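Local coordinates for protein cytokinin riboside 5'-monophosphate phosphoribohydrolase (Streptomyces coelicolor, PDB 5ZI9) that is a LOG-type member of the SLOG clan, with a Rossmann-like alpha/beta fold, assembled here from six copies of the chain, at residues Leu151-Tyr155 against Phe156-Lys160; Gln16-Pro20 against Val21-Arg25; Thr218-Gln222 against Gly223-Glu227; Gln141-Asn144 against Pro145-Ile149. All blocks are in the same frame, centred on the assembly; numbering follows the deposited sequence.

In the fold
Contact 1 is the buried one: it carries edge strand 149-153 of the parallel sheet into helix 156-165 through an aromatic and aliphatic core. Contact 4 turns the chain just before that same strand, at the surface, and touches contact 1 where Leu143 packs on Asn152; polar amide bonds matter more there. Contact 3 ends helix 205-220 at a partly exposed corner, relying mainly on backbone bonds and a lysine-glutamine pair. Contact 2 stands apart, about 47 Å between its centre and that of the chain, as an arginine-rich hairpin inserted between neighbouring subunits, where it meets Asn144 and Pro145 of one of them. Contacts 1 and 3 both meet one and the same neighbouring subunit.

Contact 1 of 4, residues Leu151-Tyr155 against Phe156-Lys160; sequences LNFRY and FFVRK
Tyr155, the N-cap residue of helix 156-165, turns its carbonyl into the first helical turn, where Arg159 N donates to Tyr155 O over 3.1 Å, a straight bond at 165°, and Val158 N adds a weak, bent one to the same oxygen. The turn folds the helix back beside the strand end, so that Phe153 meets Val158 and Arg159. Phe153 points its CB toward the helix, and with CG anti to the carbonyl carbon (chi1 -70°) the ring lies against both. Arg159 CB lies over one face, 4.3 Å from the centroid of the Phe153 ring, a CH-pi contact, and Arg159 CG follows at 3.9 Å from Phe153 CD1. Val158 comes in obliquely, with its CG1 3.9 Å from Phe153 CE2. Its other branch, CG2, packs 3.7 Å from Tyr155 CB, so this beta-branched residue fills the corner on two sides. The guanidinium of Arg159 is turned 59° from the Phe153 ring and runs on to the carbonyl of Leu133, leaving the aliphatic stem for the aromatic face. Glu60 accepts from Tyr155 N, while Asp34 of a neighbouring subunit accepts from Phe156 N at the start of the helix. Carbon surfaces close this buried strand-to-helix junction, while Tyr155 O is satisfied by the helix it caps and the Arg159 guanidinium by Leu133 O.

Contact 2 of 4, residues Gln16-Pro20 against Val21-Arg25; sequences QRLGP and VLRRR
Gln16 and Arg23 form a hydrogen-bonded pair of an antiparallel two-stranded hairpin, with Gln16 N to Arg23 O at 2.7 Å and Arg23 N to Gln16 O at 2.9 Å. A second such pair, Leu18 with Val21, closes the loop: Leu18 N reaches Val21 O at 3.2 Å and Val21 N reaches Leu18 O at 3.1 Å. The reversal is a type II' turn; Gly19 adopts its positive phi (67°) without a CB to hinder it, and the ring of Pro20 fixes a phi suited to the next corner. A CA-H...O contact from Leu22 to Gln16 O adds to the backbone pairing.

In the side-chain packing, Arg17 CG lies 4.2 Å from Leu22 CD2 across the non-hydrogen-bonded pair, so the arginine stem and leucine share one face. On the other face stand Gln16, Leu18, Val21 and Arg23. Here Gln16 OE1, which accepts a hydrogen bond from Gln29 N, makes a van der Waals approach to Arg23 CD at 4.0 Å, the amide and guanidinium planes 60° apart, and Leu18 CD1 approaches the Arg23 guanidinium obliquely.

Charge is handled just outside: Glu15 makes salt bridges to both Arg17 and Arg24, which probably offsets the closeness of these two like-charged groups, and Arg24 NH1 also donates to Asn144 O and Val147 O of a neighbouring subunit. Arg23 NE donates to Gln27 O.

Strands 15-18 and 21-24 lie far from the parallel sheet of their own chain. Leu22 pairs with a strand of that neighbouring subunit, extending the sheet across the interface, and Val21 packs on Thr67 at the end of its helix 50-67.

Contact 3 of 4, residues Thr218-Gln222 against Gly223-Glu227; sequences TLVAQ and GKAAE
Leu219 and Val220 offer their carbonyl oxygens to the chain that doubles back beyond them, and together the bonds make a Schellman motif. Lys224 N donates to Leu219 O at 2.9 Å, and Gly223 N to Val220 O at 3.2 Å; Ala225 N adds a weak, long bond to Leu219 O. Glycine fits the C-prime position because its phi is 87°, a value at which a CB would press on the carbonyl oxygen of Gln222. Val220, where the turn begins, packs against the chain that returns beyond it: its CG2 lies 4.0 Å from Ala225 CB, where the small methyl lets the backbone come close, and its CG1 is 3.7 Å from Glu227 OE1, the two side chains crossing at about a right angle. Val220 CA also points its hydrogen at Ala225 O. On the far side of the turn, Lys224 NZ donates to Gln222 OE1 at 3.1 Å, on a lone pair in the carbonyl plane; bends at chi2 (-66°) and chi4 bring the ammonium back toward the extended glutamine.

A second shell steadies these groups. Glu89 of a neighbouring subunit makes a salt bridge with the same ammonium, Arg216 holds Glu227, and Asp229 accepts from Ala226 N. The motif thus ends helix 205-220 and starts the loop to strand 234-236, with Tyr207 of that neighbouring subunit packed against Leu219 and Lys224.

Contact 4 of 4, residues Gln141-Asn144 against Pro145-Ile149; sequences QGLN and PYVDI
Asn144 and Val147 are the first and last residues of a type I beta turn in the loop that joins strand 130-135 to strand 149-153 of the Rossmann-like sheet. Pro145 takes the second position, where its ring holds phi at -68°, close to what this turn needs, and its CG sits over one face of the following tyrosine ring, offset toward the rim. At Tyr146 the backbone N donates to Asn144 OD1 over 3.1 Å, a weak bond at 129°, consistent with an Asx turn laid over the beta turn. The amide reaches this place because Asn144 CG stands between the backbone N and the carbonyl carbon (chi1 72°), a crowded rotamer that curls the group over the turn. Tyr146 O in its turn accepts from Ser130 OG. Val147 closes the turn, its N donating to Asn144 O at 3.1 Å. The side chains of Val147 and Leu143 cross at about a right angle, Val147 CG1 meeting Leu143 CD1 at 4.0 Å in an apolar contact between the two arms of the loop. Ile149 then begins strand 149-153 by pairing with Gly132. Asn144 suits its place as donor and acceptor at once: its ND2 binds Gly112 O, in what is probably the glycine-rich loop of the fold, and Asn120 OD1, its OD1 takes the weak bond from Tyr146 N, and the same OD1 also packs 3.4 Å from the methyl Val147 CG2.

Contact 1 of 4, residues Leu151-Tyr155 against Phe156-Lys160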
# COMPACT_ATOMS: atom_id res chain seq x y z
N LEU B 151 -19.48 -13.87 1.27
CA LEU B 151 -18.04 -13.85 1.60
C LEU B 151 -17.84 -14.47 2.90
O LEU B 151 -18.66 -14.30 3.78
CB LEU B 151 -17.50 -12.46 1.78
CG LEU B 151 -17.45 -11.56 0.58
CD1 LEU B 151 -18.61 -10.58 0.74
CD2 LEU B 151 -16.06 -10.89 0.51
N ASN B 152 -16.68 -15.10 3.06
CA ASN B 152 -16.19 -15.60 4.34
C ASN B 152 -14.98 -14.80 4.73
O ASN B 152 -13.90 -14.94 4.13
CB ASN B 152 -15.76 -17.03 4.17
CG ASN B 152 -16.90 -17.93 3.87
OD1 ASN B 152 -17.73 -18.15 4.74
ND2 ASN B 152 -16.95 -18.45 2.65
N PHE B 153 -15.17 -13.95 5.73
CA PHE B 153 -14.08 -13.13 6.25
C PHE B 153 -13.26 -13.93 7.20
O PHE B 153 -13.79 -14.79 7.92
CB PHE B 153 -14.60 -11.89 7.02
CG PHE B 153 -15.23 -10.89 6.14
CD1 PHE B 153 -16.55 -11.02 5.76
CD2 PHE B 153 -14.48 -9.82 5.65
CE1 PHE B 153 -17.14 -10.09 4.92
CE2 PHE B 153 -15.04 -8.88 4.79
CZ PHE B 153 -16.39 -9.04 4.42
N ARG B 154 -11.97 -13.62 7.25
CA ARG B 154 -11.15 -14.19 8.30
C ARG B 154 -10.76 -13.25 9.43
O ARG B 154 -10.45 -13.70 10.54
CB ARG B 154 -10.00 -15.03 7.73
CG ARG B 154 -8.99 -14.29 6.92
CD ARG B 154 -8.70 -14.98 5.60
NE ARG B 154 -8.79 -13.95 4.57
CZ ARG B 154 -8.08 -13.90 3.44
NH1 ARG B 154 -8.31 -12.90 2.58
NH2 ARG B 154 -7.16 -14.84 3.15
N TYR B 155 -10.92 -11.95 9.20
CA TYR B 155 -10.75 -10.99 10.27
C TYR B 155 -12.08 -10.41 10.77
O TYR B 155 -12.72 -9.63 10.09
CB TYR B 155 -9.82 -9.88 9.84
CG TYR B 155 -8.52 -10.41 9.33
CD1 TYR B 155 -7.57 -10.91 10.20
CD2 TYR B 155 -8.25 -10.44 7.97
CE1 TYR B 155 -6.39 -11.42 9.72
CE2 TYR B 155 -7.07 -10.94 7.48
CZ TYR B 155 -6.14 -11.44 8.36
OH TYR B 155 -4.96 -11.97 7.90
N PHE B 156 -12.44 -10.81 11.97
CA PHE B 156 -13.59 -10.33 12.74
C PHE B 156 -13.90 -8.84 12.59
O PHE B 156 -15.04 -8.42 12.37
CB PHE B 156 -13.30 -10.63 14.21
CG PHE B 156 -14.51 -10.67 15.07
CD1 PHE B 156 -15.43 -11.77 14.99
CD2 PHE B 156 -14.76 -9.66 16.02
CE1 PHE B 156 -16.57 -11.83 15.82
CE2 PHE B 156 -15.91 -9.73 16.84
CZ PHE B 156 -16.80 -10.81 16.74
N PHE B 157 -12.85 -8.04 12.71
CA PHE B 157 -12.94 -6.60 12.80
C PHE B 157 -13.07 -5.96 11.47
O PHE B 157 -13.53 -4.85 11.35
CB PHE B 157 -11.74 -6.11 13.56
CG PHE B 157 -11.76 -6.60 14.98
CD1 PHE B 157 -12.45 -5.87 15.95
CD2 PHE B 157 -11.20 -7.85 15.34
CE1 PHE B 157 -12.52 -6.32 17.26
CE2 PHE B 157 -11.29 -8.30 16.64
CZ PHE B 157 -11.93 -7.52 17.60
N VAL B 158 -12.69 -6.68 10.44
CA VAL B 158 -13.01 -6.26 9.09
C VAL B 158 -14.50 -6.49 8.88
O VAL B 158 -15.20 -5.59 8.46
CB VAL B 158 -12.19 -7.01 8.04
CG1 VAL B 158 -12.59 -6.57 6.66
CG2 VAL B 158 -10.70 -6.71 8.25
N ARG B 159 -14.99 -7.67 9.22
CA ARG B 159 -16.41 -7.94 9.03
C ARG B 159 -17.31 -6.97 9.79
O ARG B 159 -18.33 -6.55 9.26
CB ARG B 159 -16.79 -9.35 9.40
CG ARG B 159 -18.22 -9.68 8.99
CD ARG B 159 -18.60 -11.10 9.29
NE ARG B 159 -18.83 -11.32 10.71
CZ ARG B 159 -19.58 -12.28 11.21
NH1 ARG B 159 -19.73 -12.36 12.51
NH2 ARG B 159 -20.20 -13.17 10.44
N LYS B 160 -16.93 -6.60 11.00
CA LYS B 160 -17.73 -5.65 11.82
C LYS B 160 -18.03 -4.34 11.14
O LYS B 160 -19.09 -3.77 11.30
CB LYS B 160 -16.98 -5.31 13.10
CG LYS B 160 -17.38 -6.14 14.26
CD LYS B 160 -16.49 -5.78 15.42
CE LYS B 160 -17.03 -6.25 16.77
NZ LYS B 160 -18.23 -7.13 16.75

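Contact 2 of 4, residues Gln16-Pro20 against Val21-Arg25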
# COMPACT_ATOMS: atom_id res chain seq x y z
N GLN B 16 22.09 -0.54 -18.19
CA GLN B 16 20.76 -1.15 -17.98
C GLN B 16 19.81 -0.03 -17.61
O GLN B 16 20.12 0.77 -16.72
CB GLN B 16 20.75 -2.21 -16.87
CG GLN B 16 21.15 -3.63 -17.28
CD GLN B 16 21.09 -4.66 -16.11
OE1 GLN B 16 21.73 -4.47 -15.04
NE2 GLN B 16 20.32 -5.76 -16.33
N ARG B 17 18.66 0.02 -18.27
CA ARG B 17 17.57 0.92 -17.88
C ARG B 17 16.36 0.11 -17.46
O ARG B 17 15.71 -0.51 -18.27
CB ARG B 17 17.22 1.82 -19.03
CG ARG B 17 18.12 3.02 -19.06
CD ARG B 17 17.91 3.81 -20.32
NE ARG B 17 19.18 4.31 -20.81
CZ ARG B 17 19.32 5.37 -21.60
NH1 ARG B 17 18.27 6.06 -22.00
NH2 ARG B 17 20.54 5.74 -22.00
N LEU B 18 16.10 0.08 -16.16
CA LEU B 18 15.08 -0.74 -15.60
C LEU B 18 14.21 0.26 -14.88
O LEU B 18 14.49 0.64 -13.75
CB LEU B 18 15.67 -1.78 -14.63
CG LEU B 18 16.95 -2.54 -15.02
CD1 LEU B 18 17.59 -3.25 -13.82
CD2 LEU B 18 16.69 -3.55 -16.13
N GLY B 19 13.19 0.72 -15.58
CA GLY B 19 12.27 1.67 -15.02
C GLY B 19 12.96 2.98 -14.79
O GLY B 19 13.59 3.51 -15.70
N PRO B 20 12.85 3.52 -13.58
CA PRO B 20 13.51 4.79 -13.29
C PRO B 20 14.97 4.64 -12.94
O PRO B 20 15.63 5.66 -12.80
CB PRO B 20 12.72 5.34 -12.12
CG PRO B 20 12.21 4.13 -11.44
CD PRO B 20 11.99 3.08 -12.48
N VAL B 21 15.47 3.40 -12.86
CA VAL B 21 16.82 3.09 -12.41
C VAL B 21 17.83 3.01 -13.58
O VAL B 21 17.52 2.45 -14.61
CB VAL B 21 16.81 1.77 -11.62
CG1 VAL B 21 18.13 1.55 -10.88
CG2 VAL B 21 15.70 1.79 -10.60
N LEU B 22 19.02 3.57 -13.40
CA LEU B 22 20.13 3.49 -14.37
C LEU B 22 21.28 2.70 -13.76
O LEU B 22 21.74 3.01 -12.68
CB LEU B 22 20.65 4.87 -14.69
CG LEU B 22 21.14 5.25 -16.08
CD1 LEU B 22 22.28 6.26 -16.00
CD2 LEU B 22 21.59 4.07 -16.91
N ARG B 23 21.76 1.67 -14.44
CA ARG B 23 22.96 0.97 -13.99
C ARG B 23 23.97 0.93 -15.11
O ARG B 23 23.64 0.54 -16.25
CB ARG B 23 22.61 -0.43 -13.56
CG ARG B 23 21.70 -0.44 -12.37
CD ARG B 23 21.35 -1.85 -12.04
NE ARG B 23 21.58 -1.99 -10.62
CZ ARG B 23 20.64 -2.04 -9.70
NH1 ARG B 23 19.33 -2.03 -10.01
NH2 ARG B 23 21.01 -2.16 -8.45
N ARG B 24 25.18 1.36 -14.79
CA ARG B 24 26.28 1.33 -15.76
C ARG B 24 27.47 0.60 -15.21
O ARG B 24 27.72 0.57 -13.98
CB ARG B 24 26.70 2.75 -16.09
CG ARG B 24 25.84 3.41 -17.11
CD ARG B 24 26.31 4.83 -17.30
NE ARG B 24 25.46 5.65 -18.17
CZ ARG B 24 25.24 6.95 -18.02
NH1 ARG B 24 25.74 7.68 -17.01
NH2 ARG B 24 24.49 7.56 -18.90
N ARG B 25 28.24 0.02 -16.14
CA ARG B 25 29.52 -0.63 -15.81
C ARG B 25 29.46 -1.59 -14.63
O ARG B 25 28.70 -2.51 -14.66
CB ARG B 25 30.61 0.41 -15.63
CG ARG B 25 30.70 1.36 -16.81
CD ARG B 25 31.70 2.48 -16.58
NE ARG B 25 31.24 3.71 -17.22
CZ ARG B 25 30.43 4.61 -16.68
NH1 ARG B 25 30.10 5.67 -17.37
NH2 ARG B 25 29.93 4.48 -15.47

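Contact 3 of 4, residues Thr218-Gln222 against Gly223-Glu227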
# COMPACT_ATOMS: atom_id res chain seq x y z
N THR B 218 -30.86 -0.45 36.48
CA THR B 218 -29.46 -0.29 36.92
C THR B 218 -28.70 0.80 36.18
O THR B 218 -28.25 1.72 36.85
CB THR B 218 -28.72 -1.60 36.84
OG1 THR B 218 -29.46 -2.57 37.59
CG2 THR B 218 -27.33 -1.48 37.42
N LEU B 219 -28.55 0.76 34.85
CA LEU B 219 -27.69 1.75 34.16
C LEU B 219 -28.22 3.20 34.23
O LEU B 219 -27.49 4.13 34.64
CB LEU B 219 -27.46 1.49 32.66
CG LEU B 219 -26.87 0.28 31.98
CD1 LEU B 219 -25.87 0.75 30.93
CD2 LEU B 219 -26.21 -0.67 32.95
N VAL B 220 -29.45 3.40 33.77
CA VAL B 220 -30.04 4.73 33.73
C VAL B 220 -30.23 5.26 35.17
O VAL B 220 -29.95 6.42 35.48
CB VAL B 220 -31.37 4.71 32.98
CG1 VAL B 220 -32.04 6.07 33.04
CG2 VAL B 220 -31.13 4.33 31.52
N ALA B 221 -30.68 4.36 36.04
CA ALA B 221 -30.96 4.70 37.40
C ALA B 221 -29.70 5.14 38.16
O ALA B 221 -29.83 5.84 39.16
CB ALA B 221 -31.58 3.51 38.08
N GLN B 222 -28.51 4.73 37.73
CA GLN B 222 -27.25 5.11 38.40
C GLN B 222 -26.44 6.13 37.63
O GLN B 222 -25.32 6.44 38.04
CB GLN B 222 -26.40 3.90 38.72
CG GLN B 222 -27.10 2.86 39.60
CD GLN B 222 -26.19 1.71 39.97
OE1 GLN B 222 -24.98 1.76 39.73
NE2 GLN B 222 -26.76 0.66 40.60
N GLY B 223 -26.99 6.67 36.53
CA GLY B 223 -26.29 7.70 35.76
C GLY B 223 -25.32 7.27 34.67
O GLY B 223 -24.68 8.13 34.10
N LYS B 224 -25.25 5.97 34.35
CA LYS B 224 -24.32 5.44 33.33
C LYS B 224 -24.87 5.68 31.93
O LYS B 224 -24.12 5.83 30.97
CB LYS B 224 -24.04 3.96 33.49
CG LYS B 224 -23.92 3.48 34.94
CD LYS B 224 -22.72 4.02 35.70
CE LYS B 224 -22.26 3.04 36.80
NZ LYS B 224 -22.74 3.33 38.19
N ALA B 225 -26.19 5.68 31.82
CA ALA B 225 -26.87 6.11 30.60
C ALA B 225 -27.97 7.12 30.98
O ALA B 225 -28.35 7.25 32.16
CB ALA B 225 -27.48 4.91 29.89
N ALA B 226 -28.46 7.82 29.96
CA ALA B 226 -29.60 8.72 30.11
C ALA B 226 -30.86 7.97 29.72
O ALA B 226 -30.80 6.99 28.96
CB ALA B 226 -29.40 9.94 29.22
N GLU B 227 -32.02 8.41 30.21
CA GLU B 227 -33.28 7.78 29.76
C GLU B 227 -33.49 7.90 28.24
O GLU B 227 -33.94 6.95 27.60
CB GLU B 227 -34.49 8.35 30.49
CG GLU B 227 -35.70 7.44 30.39
CD GLU B 227 -35.72 6.35 31.45
OE1 GLU B 227 -35.64 6.67 32.67
OE2 GLU B 227 -35.84 5.17 31.08

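Contact 4 of 4, residues Gln141-Asn144 against Pro145-Ile149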
# COMPACT_ATOMS: atom_id res chain seq x y z
N GLN B 141 -18.63 -25.18 9.18
CA GLN B 141 -19.91 -24.51 9.02
C GLN B 141 -19.79 -23.60 7.79
O GLN B 141 -18.99 -22.68 7.80
CB GLN B 141 -20.29 -23.69 10.28
CG GLN B 141 -21.79 -23.49 10.48
CD GLN B 141 -22.10 -22.28 11.35
OE1 GLN B 141 -22.15 -21.15 10.86
NE2 GLN B 141 -22.32 -22.51 12.65
N GLY B 142 -20.55 -23.91 6.74
CA GLY B 142 -20.60 -23.12 5.50
C GLY B 142 -21.70 -22.07 5.56
O GLY B 142 -22.53 -22.06 6.47
N LEU B 143 -21.69 -21.18 4.59
CA LEU B 143 -22.73 -20.17 4.45
C LEU B 143 -24.05 -20.90 4.20
O LEU B 143 -24.04 -21.98 3.63
CB LEU B 143 -22.47 -19.26 3.25
CG LEU B 143 -21.27 -18.32 3.30
CD1 LEU B 143 -21.19 -17.58 1.98
CD2 LEU B 143 -21.42 -17.33 4.46
N ASN B 144 -25.16 -20.28 4.60
CA ASN B 144 -26.45 -20.92 4.56
C ASN B 144 -26.97 -20.91 3.12
O ASN B 144 -26.50 -20.11 2.28
CB ASN B 144 -27.45 -20.31 5.58
CG ASN B 144 -27.94 -18.90 5.21
OD1 ASN B 144 -28.45 -18.66 4.10
ND2 ASN B 144 -27.80 -17.98 6.14
N PRO B 145 -27.90 -21.83 2.81
CA PRO B 145 -28.33 -22.09 1.42
C PRO B 145 -29.07 -20.96 0.76
O PRO B 145 -29.14 -20.92 -0.47
CB PRO B 145 -29.22 -23.30 1.53
CG PRO B 145 -29.48 -23.50 3.01
CD PRO B 145 -28.38 -22.86 3.75
N TYR B 146 -29.57 -20.01 1.55
CA TYR B 146 -30.25 -18.84 0.97
C TYR B 146 -29.37 -17.63 0.87
O TYR B 146 -29.88 -16.53 0.62
CB TYR B 146 -31.53 -18.51 1.72
CG TYR B 146 -32.25 -19.77 2.12
CD1 TYR B 146 -33.07 -20.46 1.20
CD2 TYR B 146 -32.10 -20.31 3.42
CE1 TYR B 146 -33.74 -21.63 1.57
CE2 TYR B 146 -32.77 -21.47 3.80
CZ TYR B 146 -33.58 -22.14 2.87
OH TYR B 146 -34.23 -23.30 3.25
N VAL B 147 -28.06 -17.80 1.04
CA VAL B 147 -27.15 -16.67 0.80
C VAL B 147 -26.89 -16.52 -0.67
O VAL B 147 -26.52 -17.47 -1.33
CB VAL B 147 -25.81 -16.83 1.55
CG1 VAL B 147 -24.73 -15.89 0.98
CG2 VAL B 147 -26.02 -16.56 3.03
N ASP B 148 -27.03 -15.31 -1.20
CA ASP B 148 -26.73 -15.07 -2.60
C ASP B 148 -25.38 -14.35 -2.87
O ASP B 148 -24.55 -14.86 -3.60
CB ASP B 148 -27.89 -14.32 -3.25
CG ASP B 148 -28.09 -14.72 -4.65
OD1 ASP B 148 -28.68 -15.82 -4.86
OD2 ASP B 148 -27.61 -13.96 -5.52
N ILE B 149 -25.17 -13.18 -2.29
CA ILE B 149 -23.85 -12.57 -2.28
C ILE B 149 -23.14 -13.04 -1.01
O ILE B 149 -23.53 -12.63 0.11
CB ILE B 149 -23.96 -11.05 -2.35
CG1 ILE B 149 -24.62 -10.65 -3.68
CG2 ILE B 149 -22.60 -10.40 -2.25
CD1 ILE B 149 -25.13 -9.22 -3.71